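Acetate kinase (Entamoeba histolytica, PDB 4H0O) is a pyrophosphate-dependent acetate kinase of the ASKHA superfamily that probably interconverts acetate and acetyl phosphate. Local coordinates at residues V343-A346 and I347-M351; K264-D267 and I268-K272; V110-E113 and V114-K117. All coordinates share one frame; numbering follows the deposited sequence.

Contact 1 (V343-A346 and I347-M351); sequences VRKA and ICDKM
The carboxylate of D349 has K345 over one of its faces and at one edge. K345 O sits almost straight above D349 CG at 3.5 Å, and the side-chain carbon CD of the same lysine lies over that face too. At the edge, K345 NZ binds D349 OD2 at 2.8 Å from the syn side, 20° out of the carboxylate plane. This is an i to i+4 salt bridge on the last turns of helix 341-350. K345 starts with CG anti to the backbone N (chi1 -178°), then folds at chi2 and again at chi4, which brings the ammonium back over the following turn. The other flat group, the R344 guanidinium, finds its partners outside the two segments: N363 OD1 and the carbonyls of G337, L338 and S366. A346 and I347 pack against helix 299-324, and I347 also reaches strand 329-333; V343 lies beside M285, a predicted ATP-binding residue. The helical bonds are regular from I347 N to D349 N, but K350 N to A346 O stretches to a weak 3.4 Å. I347 lays its CG1 branch back along the preceding turn, 3.3 Å from V343 O.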
loop_
_atom_site.group_PDB
_atom_site.type_symbol
_atom_site.label_atom_id
_atom_site.label_comp_id
_atom_site.label_asym_id
_atom_site.label_seq_id
_atom_site.Cartn_x
_atom_site.Cartn_y
_atom_site.Cartn_z
ATOM N N VAL B 343 -20.404 2.896 5.242
ATOM C CA VAL B 343 -19.016 2.453 5.124
ATOM C C VAL B 343 -18.880 0.980 5.497
ATOM O O VAL B 343 -18.242 0.206 4.778
ATOM C CB VAL B 343 -18.064 3.318 5.987
ATOM C CG1 VAL B 343 -16.733 2.615 6.206
ATOM C CG2 VAL B 343 -17.843 4.674 5.332
ATOM N N ARG B 344 -19.494 0.597 6.615
ATOM C CA ARG B 344 -19.460 -0.786 7.082
ATOM C C ARG B 344 -20.118 -1.721 6.072
ATOM O O ARG B 344 -19.611 -2.811 5.798
ATOM C CB ARG B 344 -20.153 -0.917 8.444
ATOM C CG ARG B 344 -19.507 -0.108 9.572
ATOM C CD ARG B 344 -20.143 -0.435 10.920
ATOM N NE ARG B 344 -21.563 -0.088 10.967
ATOM C CZ ARG B 344 -22.071 0.885 11.718
ATOM N NH1 ARG B 344 -21.277 1.604 12.499
ATOM N NH2 ARG B 344 -23.375 1.133 11.696
ATOM N N LYS B 345 -21.246 -1.286 5.520
ATOM C CA LYS B 345 -21.963 -2.074 4.524
ATOM C C LYS B 345 -21.117 -2.244 3.266
ATOM O O LYS B 345 -21.007 -3.345 2.726
ATOM C CB LYS B 345 -23.304 -1.417 4.181
ATOM C CG LYS B 345 -24.153 -2.189 3.180
ATOM C CD LYS B 345 -24.231 -3.668 3.538
ATOM C CE LYS B 345 -25.399 -4.353 2.840
ATOM N NZ LYS B 345 -25.595 -3.865 1.451
ATOM N N ALA B 346 -20.510 -1.152 2.814
ATOM C CA ALA B 346 -19.672 -1.195 1.623
ATOM C C ALA B 346 -18.526 -2.190 1.799
ATOM O O ALA B 346 -18.218 -2.962 0.889
ATOM C CB ALA B 346 -19.141 0.189 1.293
ATOM N N ILE B 347 -17.904 -2.174 2.974
ATOM C CA ILE B 347 -16.809 -3.093 3.266
ATOM C C ILE B 347 -17.288 -4.548 3.321
ATOM O O ILE B 347 -16.699 -5.433 2.692
ATOM C CB ILE B 347 -16.100 -2.725 4.584
ATOM C CG1 ILE B 347 -15.353 -1.400 4.432
ATOM C CG2 ILE B 347 -15.133 -3.816 4.993
ATOM C CD1 ILE B 347 -14.422 -1.363 3.232
ATOM N N CYS B 348 -18.362 -4.793 4.067
ATOM C CA CYS B 348 -18.866 -6.154 4.239
ATOM C C CYS B 348 -19.350 -6.796 2.935
ATOM O O CYS B 348 -19.281 -8.019 2.777
ATOM C CB CYS B 348 -19.961 -6.194 5.308
ATOM S SG CYS B 348 -19.362 -5.786 6.975
ATOM N N ASP B 349 -19.831 -5.978 2.001
ATOM C CA ASP B 349 -20.244 -6.491 0.697
ATOM C C ASP B 349 -19.038 -6.921 -0.143
ATOM O O ASP B 349 -19.116 -7.886 -0.904
ATOM C CB ASP B 349 -21.099 -5.460 -0.053
ATOM C CG ASP B 349 -22.555 -5.453 0.408
ATOM O OD1 ASP B 349 -22.955 -6.374 1.154
ATOM O OD2 ASP B 349 -23.301 -4.532 0.009
ATOM N N LYS B 350 -17.925 -6.203 0.007
ATOM C CA LYS B 350 -16.676 -6.557 -0.663
ATOM C C LYS B 350 -16.162 -7.897 -0.158
ATOM O O LYS B 350 -15.492 -8.634 -0.884
ATOM C CB LYS B 350 -15.604 -5.492 -0.408
ATOM C CG LYS B 350 -15.874 -4.132 -1.037
ATOM C CD LYS B 350 -15.883 -4.220 -2.553
ATOM C CE LYS B 350 -16.232 -2.874 -3.179
ATOM N NZ LYS B 350 -16.680 -3.014 -4.597
ATOM N N MET B 351 -16.490 -8.205 1.093
ATOM C CA MET B 351 -15.924 -9.361 1.783
ATOM C C MET B 351 -16.958 -10.445 2.080
ATOM O O MET B 351 -16.715 -11.332 2.899
ATOM C CB MET B 351 -15.254 -8.914 3.085
ATOM C CG MET B 351 -14.189 -7.850 2.895
ATOM S SD MET B 351 -13.610 -7.187 4.463
ATOM C CE MET B 351 -13.070 -8.691 5.274
#

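Contact 2 (K264-D267 and I268-K272); sequences KVVD and ILNKK
D267 and K272 slant across each other at the C-terminal end of helix 262-271, joined by an i to i+5 salt bridge that reaches from the helix to the first residue beyond it. K272 NZ comes in on the syn lone pair of D267 OD2 at 2.7 Å, while D267 OD1 is farther off at 3.3 Å from K272 NZ. With CG anti to its backbone N (chi1 -179°), D267 holds its carboxylate where K272, bent at chi2, can bring CD and CE close to the same D267 OD2. A neighbouring pair meets at about a right angle: the aliphatic part of K264 lies across I268, with K264 CG 3.8 Å from I268 CD1.

Two other i to i+4 pairs run side by side and point the same way. V265 and L269 touch through V265 CG1 and L269 CD1, 3.9 Å apart, on the buried side, where V265 also meets helix 251-260 and I254 of the second subunit, and L269 meets I170 of that subunit. V266 and N270 are held by a polar link as well. N270 turns its amide back so that ND2 donates to V266 O at 3.2 Å, with the acceptor 2° from the amide plane. N270 also lies next to R244, predicted to stabilise the transition state. V266 O thus receives two donors from one residue, the second being N270 N at 3.1 Å, a weak bond with an N-H...O angle of 135°.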
loop_
_atom_site.group_PDB
_atom_site.type_symbol
_atom_site.label_atom_id
_atom_site.label_comp_id
_atom_site.label_asym_id
_atom_site.label_seq_id
_atom_site.Cartn_x
_atom_site.Cartn_y
_atom_site.Cartn_z
ATOM N N LYS B 264 5.359 22.608 -0.047
ATOM C CA LYS B 264 4.014 22.659 -0.615
ATOM C C LYS B 264 3.455 21.249 -0.815
ATOM O O LYS B 264 2.274 21.003 -0.575
ATOM C CB LYS B 264 4.014 23.429 -1.940
ATOM C CG LYS B 264 2.652 23.522 -2.625
ATOM C CD LYS B 264 1.611 24.221 -1.749
ATOM C CE LYS B 264 0.242 24.260 -2.426
ATOM N NZ LYS B 264 -0.811 24.858 -1.551
ATOM N N VAL B 265 4.313 20.323 -1.240
ATOM C CA VAL B 265 3.907 18.932 -1.425
ATOM C C VAL B 265 3.468 18.307 -0.105
ATOM O O VAL B 265 2.446 17.614 -0.044
ATOM C CB VAL B 265 5.033 18.093 -2.054
ATOM C CG1 VAL B 265 4.741 16.607 -1.922
ATOM C CG2 VAL B 265 5.196 18.460 -3.508
ATOM N N VAL B 266 4.237 18.564 0.950
ATOM C CA VAL B 266 3.898 18.057 2.276
ATOM C C VAL B 266 2.525 18.559 2.712
ATOM O O VAL B 266 1.714 17.790 3.226
ATOM C CB VAL B 266 4.945 18.446 3.332
ATOM C CG1 VAL B 266 4.504 17.974 4.703
ATOM C CG2 VAL B 266 6.303 17.854 2.981
ATOM N N ASP B 267 2.263 19.842 2.484
ATOM C CA ASP B 267 0.977 20.433 2.837
ATOM C C ASP B 267 -0.169 19.817 2.037
ATOM O O ASP B 267 -1.239 19.540 2.581
ATOM C CB ASP B 267 1.009 21.949 2.626
ATOM C CG ASP B 267 -0.301 22.616 2.995
ATOM O OD1 ASP B 267 -0.610 22.693 4.203
ATOM O OD2 ASP B 267 -1.021 23.064 2.079
ATOM N N ILE B 268 0.059 19.606 0.744
ATOM C CA ILE B 268 -0.963 19.042 -0.139
ATOM C C ILE B 268 -1.369 17.626 0.287
ATOM O O ILE B 268 -2.561 17.321 0.403
ATOM C CB ILE B 268 -0.492 19.026 -1.610
ATOM C CG1 ILE B 268 -0.392 20.451 -2.162
ATOM C CG2 ILE B 268 -1.443 18.216 -2.464
ATOM C CD1 ILE B 268 0.378 20.557 -3.483
ATOM N N LEU B 269 -0.376 16.772 0.528
ATOM C CA LEU B 269 -0.620 15.371 0.868
ATOM C C LEU B 269 -1.171 15.176 2.284
ATOM O O LEU B 269 -1.807 14.161 2.574
ATOM C CB LEU B 269 0.659 14.543 0.675
ATOM C CG LEU B 269 1.250 14.536 -0.737
ATOM C CD1 LEU B 269 2.468 13.626 -0.830
ATOM C CD2 LEU B 269 0.199 14.119 -1.755
ATOM N N ASN B 270 -0.923 16.145 3.163
ATOM C CA ASN B 270 -1.368 16.058 4.556
ATOM C C ASN B 270 -2.688 16.780 4.832
ATOM O O ASN B 270 -3.462 16.362 5.691
ATOM C CB ASN B 270 -0.289 16.613 5.497
ATOM C CG ASN B 270 0.673 15.546 5.986
ATOM O OD1 ASN B 270 0.350 14.769 6.887
ATOM N ND2 ASN B 270 1.869 15.514 5.405
ATOM N N LYS B 271 -2.937 17.863 4.101
ATOM C CA LYS B 271 -4.033 18.770 4.432
ATOM C C LYS B 271 -5.025 18.988 3.290
ATOM O O LYS B 271 -6.141 19.449 3.520
ATOM C CB LYS B 271 -3.470 20.119 4.903
ATOM C CG LYS B 271 -2.586 20.051 6.146
ATOM C CD LYS B 271 -3.406 19.762 7.401
ATOM C CE LYS B 271 -2.526 19.671 8.650
ATOM N NZ LYS B 271 -1.839 20.952 8.978
ATOM N N LYS B 272 -4.613 18.660 2.069
ATOM C CA LYS B 272 -5.451 18.889 0.898
ATOM C C LYS B 272 -5.639 17.641 0.038
ATOM O O LYS B 272 -5.827 17.740 -1.175
ATOM C CB LYS B 272 -4.878 20.027 0.047
ATOM C CG LYS B 272 -5.188 21.416 0.579
ATOM C CD LYS B 272 -4.076 21.923 1.483
ATOM C CE LYS B 272 -4.328 23.358 1.917
ATOM N NZ LYS B 272 -3.468 23.749 3.068
#

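Contact 3 (V110-E113 and V114-K117); sequences VIDE and VVLK
The polar contact of this turn joins the D112 carboxylate to the backbone N of V115, where the chain leaves the short strand 109-110 and enters helix 113-120. D112 is the N-cap: its OD1 accepts from V115 N at 2.7 Å, and the bond is nearly straight, with an N-H...O angle of 174°. The donor meets OD1 almost head-on, in line with the C-O bond. What allows this is the D112 side-chain torsion, chi1 52°, which tucks CG between the backbone N and the carbonyl carbon and swings the carboxylate over the start of the helix.

Backbone bonds take over one step further on. L116 N donates to D112 O at 3.1 Å, and K117 N donates to E113 O at the same length, so the residue whose side chain caps the helix also supplies its first carbonyl acceptor.

The apolar contacts lie on the buried side. I111 and L116 meet at about a right angle, the CG2 branch of I111 lying 3.7 Å from L116 CG. That CG2 stands anti to the I111 backbone N, while CG1 lies anti to the carbonyl carbon. A looser touch joins I111 CG2 to V115 CG1 at 4.3 Å. The second methyl of V115, CG2, fits against polar atoms: it lies 3.2 Å from D112 OD1 and 3.4 Å from V110 O. Behind these residues, I111 and V115 pack on V151 of strand 148-153, and I111 and L116 share I137 of helix 129-143.

With I111 just before the N-cap and L116 four residues after it, the pair forms a hydrophobic staple beside an aspartate N-cap, a classic way of starting a helix, here at the edge of the N-terminal sheet.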
loop_
_atom_site.group_PDB
_atom_site.type_symbol
_atom_site.label_atom_id
_atom_site.label_comp_id
_atom_site.label_asym_id
_atom_site.label_seq_id
_atom_site.Cartn_x
_atom_site.Cartn_y
_atom_site.Cartn_z
ATOM N N VAL B 110 4.767 5.053 33.820
ATOM C CA VAL B 110 4.680 5.938 34.968
ATOM C C VAL B 110 5.784 6.971 34.778
ATOM O O VAL B 110 6.877 6.629 34.322
ATOM C CB VAL B 110 4.901 5.161 36.278
ATOM C CG1 VAL B 110 4.960 6.106 37.470
ATOM C CG2 VAL B 110 3.802 4.121 36.468
ATOM N N ILE B 111 5.505 8.229 35.104
ATOM C CA ILE B 111 6.448 9.306 34.815
ATOM C C ILE B 111 7.493 9.506 35.915
ATOM O O ILE B 111 7.151 9.774 37.069
ATOM C CB ILE B 111 5.720 10.641 34.553
ATOM C CG1 ILE B 111 4.740 10.489 33.388
ATOM C CG2 ILE B 111 6.724 11.743 34.258
ATOM C CD1 ILE B 111 3.814 11.675 33.193
ATOM N N ASP B 112 8.764 9.370 35.540
ATOM C CA ASP B 112 9.883 9.694 36.424
ATOM C C ASP B 112 10.851 10.645 35.718
ATOM O O ASP B 112 10.496 11.260 34.711
ATOM C CB ASP B 112 10.609 8.427 36.898
ATOM C CG ASP B 112 11.007 7.507 35.752
ATOM O OD1 ASP B 112 11.225 7.995 34.622
ATOM O OD2 ASP B 112 11.110 6.283 35.985
ATOM N N GLU B 113 12.072 10.753 36.237
ATOM C CA GLU B 113 13.078 11.635 35.649
ATOM C C GLU B 113 13.584 11.108 34.303
ATOM O O GLU B 113 13.820 11.881 33.372
ATOM C CB GLU B 113 14.252 11.831 36.611
ATOM C CG GLU B 113 15.232 12.919 36.189
ATOM C CD GLU B 113 14.616 14.309 36.216
ATOM O OE1 GLU B 113 13.664 14.530 36.997
ATOM O OE2 GLU B 113 15.083 15.182 35.452
ATOM N N VAL B 114 13.749 9.791 34.210
ATOM C CA VAL B 114 14.185 9.154 32.968
ATOM C C VAL B 114 13.139 9.325 31.864
ATOM O O VAL B 114 13.464 9.742 30.749
ATOM C CB VAL B 114 14.477 7.651 33.173
ATOM C CG1 VAL B 114 14.871 6.997 31.857
ATOM C CG2 VAL B 114 15.576 7.459 34.206
ATOM N N VAL B 115 11.888 9.002 32.188
ATOM C CA VAL B 115 10.768 9.152 31.261
ATOM C C VAL B 115 10.659 10.580 30.712
ATOM O O VAL B 115 10.540 10.779 29.500
ATOM C CB VAL B 115 9.431 8.728 31.921
ATOM C CG1 VAL B 115 8.249 9.207 31.106
ATOM C CG2 VAL B 115 9.371 7.215 32.088
ATOM N N LEU B 116 10.716 11.566 31.603
ATOM C CA LEU B 116 10.678 12.973 31.204
ATOM C C LEU B 116 11.816 13.324 30.245
ATOM O O LEU B 116 11.617 14.047 29.265
ATOM C CB LEU B 116 10.724 13.884 32.435
ATOM C CG LEU B 116 9.416 14.062 33.207
ATOM C CD1 LEU B 116 9.661 14.742 34.548
ATOM C CD2 LEU B 116 8.415 14.860 32.381
ATOM N N LYS B 117 13.005 12.803 30.530
ATOM C CA LYS B 117 14.171 13.016 29.679
ATOM C C LYS B 117 13.968 12.395 28.295
ATOM O O LYS B 117 14.326 12.992 27.277
ATOM C CB LYS B 117 15.416 12.428 30.351
ATOM C CG LYS B 117 16.647 12.344 29.464
ATOM C CD LYS B 117 17.576 11.234 29.943
ATOM C CE LYS B 117 16.810 9.925 30.114
ATOM N NZ LYS B 117 17.664 8.800 30.594
#

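In the fold
From the N terminus, contact 3 comes first, at the step from edge strand 109-110 of the eight-stranded sheet into helix 113-120. Contact 2 follows on helix 262-271, where the second subunit packs against the chain, and contact 1 comes last, on helix 341-350 beside the six-stranded sheet. All three are local, so none closes a long loop, and they run in series without nesting or crossing. Contacts 1 and 3 lie on opposite sides of the chain's centre, their own centres 44 Å apart; contact 2 is 29 Å from contact 1 and 35 Å from contact 3, centre to centre. One contact thus sits at a helix start and two at helix ends, with no atoms touching between them.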